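Local coordinates for enterobactin synthetase component F-related protein (Vibrio cholerae serotype O1, PDB 4OXI) that probably activates glycine with ATP to form glycyl-adenylate, as an adenylation enzyme in a lipopolysaccharide modification pathway linked to antimicrobial peptide resistance, at residues Arg53-Arg64 against Asp200-Tyr208; Arg99-Ala109 against Thr143-Gln154. One frame throughout, in Å; residues are numbered along the deposited sequence.

Contact 1 (Arg53-Arg64 against Asp200-Tyr208); sequences RHSILAAIQANR and DVELLVVKY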
# COMPACT_ATOMS: atom_id res chain seq x y z
N ARG A 53 -10.33 -16.81 5.80
CA ARG A 53 -9.66 -16.94 7.08
C ARG A 53 -9.37 -18.42 7.38
O ARG A 53 -8.31 -18.75 7.91
CB ARG A 53 -10.51 -16.33 8.18
CG ARG A 53 -9.92 -16.49 9.54
CD ARG A 53 -10.56 -15.54 10.54
NE ARG A 53 -9.67 -15.39 11.66
CZ ARG A 53 -8.92 -14.32 11.91
NH1 ARG A 53 -8.11 -14.33 12.95
NH2 ARG A 53 -9.00 -13.25 11.14
N HIS A 54 -10.30 -19.31 7.03
CA HIS A 54 -10.09 -20.74 7.28
C HIS A 54 -8.91 -21.26 6.48
O HIS A 54 -8.10 -22.02 6.99
CB HIS A 54 -11.32 -21.58 6.95
CG HIS A 54 -11.07 -23.05 7.04
ND1 HIS A 54 -11.08 -23.73 8.24
CD2 HIS A 54 -10.78 -23.97 6.09
CE1 HIS A 54 -10.82 -25.01 8.02
NE2 HIS A 54 -10.64 -25.18 6.72
N SER A 55 -8.83 -20.84 5.22
CA SER A 55 -7.72 -21.24 4.37
C SER A 55 -6.38 -20.78 4.93
O SER A 55 -5.39 -21.49 4.83
CB SER A 55 -7.90 -20.67 2.97
OG SER A 55 -9.13 -21.08 2.42
N ILE A 56 -6.36 -19.59 5.52
CA ILE A 56 -5.12 -19.08 6.09
C ILE A 56 -4.72 -19.91 7.30
O ILE A 56 -3.56 -20.31 7.43
CB ILE A 56 -5.23 -17.58 6.46
CG1 ILE A 56 -5.11 -16.73 5.20
CG2 ILE A 56 -4.14 -17.19 7.43
CD1 ILE A 56 -5.42 -15.25 5.41
N LEU A 57 -5.67 -20.17 8.20
CA LEU A 57 -5.37 -20.99 9.37
C LEU A 57 -4.92 -22.40 8.98
O LEU A 57 -4.00 -22.95 9.58
CB LEU A 57 -6.57 -21.06 10.31
CG LEU A 57 -6.98 -19.71 10.90
CD1 LEU A 57 -8.06 -19.90 11.95
CD2 LEU A 57 -5.77 -19.03 11.50
N ALA A 58 -5.55 -22.98 7.96
CA ALA A 58 -5.17 -24.31 7.49
C ALA A 58 -3.75 -24.31 6.91
O ALA A 58 -2.97 -25.22 7.18
CB ALA A 58 -6.18 -24.84 6.45
N ALA A 59 -3.43 -23.30 6.10
CA ALA A 59 -2.10 -23.15 5.51
C ALA A 59 -1.00 -23.10 6.57
O ALA A 59 0.08 -23.68 6.38
CB ALA A 59 -2.05 -21.91 4.62
N ILE A 60 -1.26 -22.41 7.67
CA ILE A 60 -0.30 -22.32 8.76
C ILE A 60 -0.04 -23.71 9.35
O ILE A 60 1.11 -24.09 9.59
CB ILE A 60 -0.79 -21.36 9.86
CG1 ILE A 60 -0.85 -19.93 9.33
CG2 ILE A 60 0.11 -21.43 11.08
CD1 ILE A 60 -1.47 -18.95 10.30
N GLN A 61 -1.11 -24.47 9.55
CA GLN A 61 -1.01 -25.81 10.12
C GLN A 61 -0.29 -26.76 9.17
O GLN A 61 0.60 -27.49 9.57
CB GLN A 61 -2.40 -26.38 10.41
CG GLN A 61 -3.15 -25.67 11.52
CD GLN A 61 -4.55 -26.25 11.75
OE1 GLN A 61 -5.32 -26.44 10.81
NE2 GLN A 61 -4.88 -26.53 13.01
N ALA A 62 -0.72 -26.75 7.91
CA ALA A 62 -0.17 -27.65 6.91
C ALA A 62 1.32 -27.39 6.66
O ALA A 62 2.03 -28.28 6.23
CB ALA A 62 -0.96 -27.53 5.62
N ASN A 63 1.78 -26.16 6.90
CA ASN A 63 3.18 -25.84 6.60
C ASN A 63 3.96 -25.38 7.82
O ASN A 63 4.92 -24.61 7.68
CB ASN A 63 3.27 -24.80 5.49
CG ASN A 63 2.58 -25.25 4.22
OD1 ASN A 63 3.15 -25.98 3.41
ND2 ASN A 63 1.34 -24.80 4.02
N ARG A 64 3.59 -25.87 9.00
CA ARG A 64 4.21 -25.43 10.25
C ARG A 64 5.74 -25.55 10.29
O ARG A 64 6.41 -24.75 10.95
CB ARG A 64 3.59 -26.16 11.45
CG ARG A 64 3.96 -27.64 11.58
CD ARG A 64 3.00 -28.40 12.51
NE ARG A 64 1.70 -28.64 11.87
CZ ARG A 64 0.70 -29.32 12.43
NH1 ARG A 64 0.83 -29.82 13.65
NH2 ARG A 64 -0.45 -29.48 11.78
N ASP A 200 0.21 -24.29 20.03
CA ASP A 200 -0.21 -25.52 19.37
C ASP A 200 -0.99 -25.15 18.13
O ASP A 200 -2.10 -24.62 18.22
CB ASP A 200 -1.08 -26.36 20.32
CG ASP A 200 -1.30 -27.79 19.82
OD1 ASP A 200 -1.08 -28.07 18.62
OD2 ASP A 200 -1.70 -28.65 20.65
N VAL A 201 -0.41 -25.42 16.96
CA VAL A 201 -1.07 -25.08 15.70
C VAL A 201 -2.24 -26.02 15.37
O VAL A 201 -3.04 -25.71 14.49
CB VAL A 201 -0.07 -25.02 14.53
CG1 VAL A 201 1.03 -24.02 14.83
CG2 VAL A 201 0.50 -26.38 14.23
N GLU A 202 -2.33 -27.15 16.07
CA GLU A 202 -3.49 -28.05 15.93
C GLU A 202 -4.75 -27.35 16.42
O GLU A 202 -5.85 -27.59 15.91
CB GLU A 202 -3.27 -29.36 16.72
CG GLU A 202 -2.06 -30.19 16.26
CD GLU A 202 -2.36 -31.05 15.04
OE1 GLU A 202 -1.44 -31.27 14.22
OE2 GLU A 202 -3.52 -31.50 14.90
N LEU A 203 -4.57 -26.45 17.39
CA LEU A 203 -5.67 -25.75 18.05
C LEU A 203 -6.09 -24.47 17.33
O LEU A 203 -7.09 -23.86 17.71
CB LEU A 203 -5.26 -25.39 19.49
CG LEU A 203 -5.55 -26.38 20.62
CD1 LEU A 203 -5.23 -27.82 20.21
CD2 LEU A 203 -4.76 -25.99 21.87
N LEU A 204 -5.32 -24.07 16.32
CA LEU A 204 -5.54 -22.81 15.61
C LEU A 204 -7.00 -22.52 15.22
O LEU A 204 -7.50 -21.42 15.47
CB LEU A 204 -4.66 -22.75 14.35
CG LEU A 204 -3.37 -21.94 14.41
CD1 LEU A 204 -3.01 -21.49 13.02
CD2 LEU A 204 -3.54 -20.74 15.31
N VAL A 205 -7.66 -23.50 14.62
CA VAL A 205 -9.01 -23.28 14.08
C VAL A 205 -10.10 -23.04 15.14
O VAL A 205 -11.12 -22.41 14.85
CB VAL A 205 -9.41 -24.42 13.11
CG1 VAL A 205 -10.70 -24.08 12.38
CG2 VAL A 205 -8.29 -24.65 12.11
N VAL A 206 -9.89 -23.50 16.37
CA VAL A 206 -10.87 -23.27 17.43
C VAL A 206 -10.47 -22.20 18.45
O VAL A 206 -11.33 -21.62 19.10
CB VAL A 206 -11.24 -24.58 18.18
CG1 VAL A 206 -12.03 -25.51 17.27
CG2 VAL A 206 -9.99 -25.27 18.74
N LYS A 207 -9.17 -21.95 18.57
CA LYS A 207 -8.67 -20.91 19.48
C LYS A 207 -9.04 -19.49 19.02
O LYS A 207 -8.79 -18.51 19.73
CB LYS A 207 -7.15 -21.04 19.66
CG LYS A 207 -6.74 -21.80 20.92
CD LYS A 207 -5.84 -20.93 21.79
CE LYS A 207 -5.23 -21.72 22.95
NZ LYS A 207 -4.26 -20.90 23.74
N TYR A 208 -9.64 -19.40 17.84
CA TYR A 208 -10.12 -18.13 17.30
C TYR A 208 -11.65 -18.08 17.32
O TYR A 208 -12.25 -17.36 18.12
CB TYR A 208 -9.58 -17.91 15.88
CG TYR A 208 -10.57 -18.23 14.78
CD1 TYR A 208 -11.37 -17.23 14.24
CD2 TYR A 208 -10.68 -19.51 14.26
CE1 TYR A 208 -12.28 -17.51 13.22
CE2 TYR A 208 -11.59 -19.80 13.24
CZ TYR A 208 -12.38 -18.79 12.73
OH TYR A 208 -13.27 -19.05 11.72
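Leu57, Gln61 and Arg64 meet Leu204, Val201 and Glu202 in a helix-on-loop contact, where helix 51-62 of the adenylation fold packs against the long connection between strands 190-193 and 216-222. The apolar part is a small cluster: Leu57 CD1 lies 3.5 Å from Tyr208 CD2, and Leu204 CD1 touches Ile60 CG2 at 3.7 Å, the two side chains standing roughly perpendicular. Behind it, Ile60 and Leu57 reach Leu119 of helix 108-119, and Leu204 reaches Leu86 of helix 78-95. At one end Arg53 and Tyr208 run alongside each other, pointing opposite ways, with Arg53 NE 3.6 Å from Tyr208 CD1 and the planes 34° apart; Arg53 NH1 is held by Tyr118 O. The polar part begins with Gln61, whose NE2 donates to Val201 O across a separation refined so short that its length is doubtful. Glu202 N donates to Asp200 OD1, an Asx turn. Arg64 CG sits between the backbone N and the carbonyl carbon (chi1 72°) and the chain bends at chi3 (74°), turning NE back toward the helix end. There Arg64 NE gives a hydrogen bond of 2.8 Å to a lone pair of Gln61 O, which lies in the guanidinium plane and helps set its rotation. Val201 CG2 covers one face of that group, while Arg64 NH1 forms a salt bridge at its edge to Glu202 OE1 at 2.8 Å, on the carboxylate's anti side.

Contact 2 (Arg99-Ala109 against Thr143-Gln154); sequences RVAILSVRDLA and TQCDSIMVDAQQ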
# COMPACT_ATOMS: atom_id res chain seq x y z
N ARG A 99 -6.49 -1.56 18.41
CA ARG A 99 -5.68 -0.95 17.36
C ARG A 99 -4.20 -0.85 17.77
O ARG A 99 -3.88 -0.33 18.84
CB ARG A 99 -6.22 0.44 16.99
CG ARG A 99 -7.69 0.41 16.53
CD ARG A 99 -8.14 1.78 16.03
NE ARG A 99 -9.47 1.70 15.43
CZ ARG A 99 -10.14 2.76 14.97
NH1 ARG A 99 -9.60 3.97 15.03
NH2 ARG A 99 -11.35 2.61 14.47
N VAL A 100 -3.31 -1.35 16.92
CA VAL A 100 -1.89 -1.26 17.20
C VAL A 100 -1.18 -0.54 16.07
O VAL A 100 -1.33 -0.90 14.90
CB VAL A 100 -1.25 -2.65 17.35
CG1 VAL A 100 0.24 -2.52 17.67
CG2 VAL A 100 -1.93 -3.41 18.45
N ALA A 101 -0.41 0.47 16.41
CA ALA A 101 0.41 1.15 15.41
C ALA A 101 1.76 0.45 15.30
O ALA A 101 2.30 -0.03 16.30
CB ALA A 101 0.58 2.60 15.75
N ILE A 102 2.29 0.38 14.10
CA ILE A 102 3.53 -0.36 13.90
C ILE A 102 4.64 0.55 13.41
O ILE A 102 4.59 1.03 12.28
CB ILE A 102 3.31 -1.52 12.90
CG1 ILE A 102 2.16 -2.41 13.39
CG2 ILE A 102 4.61 -2.32 12.75
CD1 ILE A 102 2.05 -3.71 12.66
N LEU A 103 5.62 0.80 14.27
CA LEU A 103 6.71 1.73 13.99
C LEU A 103 7.87 0.97 13.32
O LEU A 103 8.61 1.50 12.49
CB LEU A 103 7.20 2.39 15.29
CG LEU A 103 8.23 3.52 15.21
CD1 LEU A 103 7.63 4.78 14.59
CD2 LEU A 103 8.79 3.83 16.60
N SER A 104 8.01 -0.29 13.71
CA SER A 104 9.00 -1.17 13.12
C SER A 104 8.78 -1.27 11.62
O SER A 104 7.63 -1.32 11.16
CB SER A 104 8.86 -2.56 13.75
OG SER A 104 9.58 -3.51 12.99
N VAL A 105 9.87 -1.29 10.85
CA VAL A 105 9.79 -1.48 9.40
C VAL A 105 10.84 -2.47 8.88
O VAL A 105 11.95 -2.51 9.39
CB VAL A 105 9.93 -0.14 8.63
CG1 VAL A 105 8.74 0.76 8.92
CG2 VAL A 105 11.24 0.55 8.99
N ARG A 106 10.46 -3.27 7.87
CA ARG A 106 11.36 -4.23 7.21
C ARG A 106 12.13 -5.05 8.21
O ARG A 106 13.33 -5.29 8.05
CB ARG A 106 12.31 -3.53 6.23
CG ARG A 106 11.55 -3.00 5.01
CD ARG A 106 12.42 -2.35 3.95
NE ARG A 106 11.55 -1.59 3.05
CZ ARG A 106 10.81 -2.12 2.07
NH1 ARG A 106 10.85 -3.43 1.83
NH2 ARG A 106 10.04 -1.33 1.33
N ASP A 107 11.43 -5.48 9.24
CA ASP A 107 12.04 -6.15 10.36
C ASP A 107 11.05 -7.18 10.90
O ASP A 107 9.83 -7.02 10.74
CB ASP A 107 12.36 -5.11 11.44
CG ASP A 107 13.07 -5.72 12.64
OD1 ASP A 107 14.33 -5.70 12.66
OD2 ASP A 107 12.39 -6.22 13.57
N LEU A 108 11.57 -8.22 11.54
CA LEU A 108 10.73 -9.30 12.06
C LEU A 108 9.56 -8.79 12.90
O LEU A 108 8.44 -9.32 12.82
CB LEU A 108 11.59 -10.22 12.92
CG LEU A 108 10.84 -11.20 13.82
CD1 LEU A 108 10.12 -12.24 12.96
CD2 LEU A 108 11.81 -11.86 14.81
N ALA A 109 9.82 -7.76 13.71
CA ALA A 109 8.80 -7.25 14.63
C ALA A 109 7.58 -6.73 13.89
O ALA A 109 6.46 -6.93 14.33
CB ALA A 109 9.39 -6.17 15.51
N THR A 143 -6.44 8.05 14.85
CA THR A 143 -6.88 6.66 14.88
C THR A 143 -7.17 6.15 16.31
O THR A 143 -7.39 4.95 16.49
CB THR A 143 -5.86 5.73 14.22
OG1 THR A 143 -4.63 5.80 14.93
CG2 THR A 143 -5.61 6.14 12.78
N GLN A 144 -7.15 7.05 17.29
CA GLN A 144 -7.41 6.68 18.69
C GLN A 144 -6.61 5.46 19.11
O GLN A 144 -7.15 4.52 19.69
CB GLN A 144 -8.90 6.38 18.94
CG GLN A 144 -9.80 7.61 19.05
CD GLN A 144 -10.47 7.95 17.73
OE1 GLN A 144 -11.04 7.07 17.07
NE2 GLN A 144 -10.38 9.22 17.33
N CYS A 145 -5.32 5.47 18.82
CA CYS A 145 -4.46 4.33 19.08
C CYS A 145 -3.41 4.72 20.11
O CYS A 145 -2.73 5.73 19.95
CB CYS A 145 -3.79 3.92 17.77
SG CYS A 145 -2.41 2.80 17.96
N ASP A 146 -3.28 3.93 21.17
CA ASP A 146 -2.25 4.22 22.15
C ASP A 146 -1.29 3.05 22.34
O ASP A 146 -0.70 2.90 23.40
CB ASP A 146 -2.87 4.60 23.50
CG ASP A 146 -3.68 3.47 24.12
OD1 ASP A 146 -3.82 2.39 23.48
OD2 ASP A 146 -4.17 3.66 25.26
N SER A 147 -1.17 2.20 21.32
CA SER A 147 -0.31 1.02 21.40
C SER A 147 0.62 0.98 20.20
O SER A 147 0.17 1.14 19.07
CB SER A 147 -1.14 -0.26 21.46
OG SER A 147 -2.01 -0.23 22.58
N ILE A 148 1.91 0.81 20.46
CA ILE A 148 2.89 0.86 19.39
C ILE A 148 3.87 -0.31 19.46
O ILE A 148 4.49 -0.54 20.52
CB ILE A 148 3.69 2.16 19.43
CG1 ILE A 148 2.76 3.36 19.59
CG2 ILE A 148 4.52 2.33 18.14
CD1 ILE A 148 3.52 4.71 19.53
N MET A 149 4.00 -1.03 18.35
CA MET A 149 5.01 -2.08 18.23
C MET A 149 6.30 -1.49 17.69
O MET A 149 6.31 -0.84 16.64
CB MET A 149 4.55 -3.16 17.25
CG MET A 149 5.52 -4.32 17.16
SD MET A 149 5.20 -5.48 18.49
CE MET A 149 6.53 -6.66 18.20
N VAL A 150 7.39 -1.74 18.40
CA VAL A 150 8.68 -1.17 18.02
C VAL A 150 9.71 -2.28 17.89
O VAL A 150 9.39 -3.46 18.12
CB VAL A 150 9.15 -0.11 19.06
CG1 VAL A 150 8.06 0.92 19.30
CG2 VAL A 150 9.52 -0.78 20.39
N ASP A 151 10.93 -1.91 17.51
CA ASP A 151 12.08 -2.81 17.53
C ASP A 151 13.32 -1.98 17.82
O ASP A 151 13.22 -0.75 17.92
CB ASP A 151 12.24 -3.54 16.20
CG ASP A 151 12.43 -2.58 15.01
OD1 ASP A 151 13.01 -1.48 15.18
OD2 ASP A 151 12.00 -2.92 13.89
N ALA A 152 14.48 -2.62 17.91
CA ALA A 152 15.72 -1.93 18.28
C ALA A 152 16.09 -0.77 17.36
O ALA A 152 16.59 0.27 17.82
CB ALA A 152 16.87 -2.92 18.37
N GLN A 153 15.84 -0.91 16.06
CA GLN A 153 16.20 0.13 15.10
C GLN A 153 15.38 1.42 15.31
O GLN A 153 15.82 2.51 14.94
CB GLN A 153 16.07 -0.42 13.67
CG GLN A 153 15.95 0.64 12.58
CD GLN A 153 15.88 0.04 11.17
OE1 GLN A 153 16.18 -1.14 10.96
NE2 GLN A 153 15.47 0.86 10.19
N GLN A 154 14.20 1.30 15.91
CA GLN A 154 13.31 2.46 16.05
C GLN A 154 13.35 3.17 17.41
O GLN A 154 12.60 4.12 17.64
CB GLN A 154 11.86 2.04 15.74
CG GLN A 154 11.69 1.39 14.37
CD GLN A 154 11.89 2.39 13.25
OE1 GLN A 154 11.63 3.58 13.41
NE2 GLN A 154 12.37 1.91 12.12
O HOH W 1 -4.39 0.94 21.16
O HOH W 2 -11.04 6.46 14.57
O HOH W 3 12.59 -1.26 11.91
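Ala101 and Ile102 pair with Ile148 and Met149 as neighbouring parallel strands, and three backbone bonds make this the tight part of the contact. Ala101 N donates to Ser147 O at 2.8 Å, Met149 N to Ala101 O at 2.8 Å, and Leu103 N to Met149 O at 3.0 Å, so Ala101 is gripped through both its N and its O. The short strand axes diverge by 40°, a marked twist. On one face Ala101 and Ile148 lie under Leu140 of helix 133-142, with Cys145 SG 3.7 Å from Ala101 CB; on the other, Ile102 and Met149 both touch Ala113 of helix 108-119. Met149 bends at chi2 (84°), and its CE reaches Ala109 CB, at the start of that helix.

Strand 99-102 is flanked on its far edge by strand 123-126, so the passage from strand 123-126 through helix 133-142 to strand 147-149 is a beta-alpha-beta crossover that skips a strand, contributing to the 2-1-3-4-5 order of a flavodoxin-like parallel sheet.

The looser, solvent side is the end near Gln144 and Asp146, both exposed. There the side chain of Arg99 is stretched out from CG to NE, which carries NH1 to Thr143 O at 2.8 Å, above the carbonyl plane; a water bridges Arg99 O to Asp146 N. The other end is buried and polar: Ser104 OG donates to Asp151 OD2 (2.6 Å), which also accepts a hydrogen bond from a water that in turn accepts one from Val105 N. Asp107, the N-cap of helix 108-119, whose OD2 accepts from Ala109 N, brings this oxygen within 3.3 Å of Asp151 OD2; Lys72, salt-bridged to Asp107 OD1, probably eases that approach of like charges.

How the contacts relate
The centres of the two contacts lie 25 Å apart, and their nearest atoms about 13 Å, so they do not touch. Along the chain contact 2 is nested within the span that contact 1 closes: 53-64 comes first, then 99-109, 143-154 and finally 200-208. Helix 108-119 connects them physically, since its first two residues belong to contact 2 while Tyr118 and Leu119 at its far end pack on Arg53, Ile56, Leu57 and Ile60 of contact 1. The strands of the five-stranded parallel sheet all come, in sequence, between the two segments of contact 1, with 147-149 at the sheet's centre. All four segments belong to the AMP-binding part of the protein, yet none includes a residue of the glycyl-adenylate pocket.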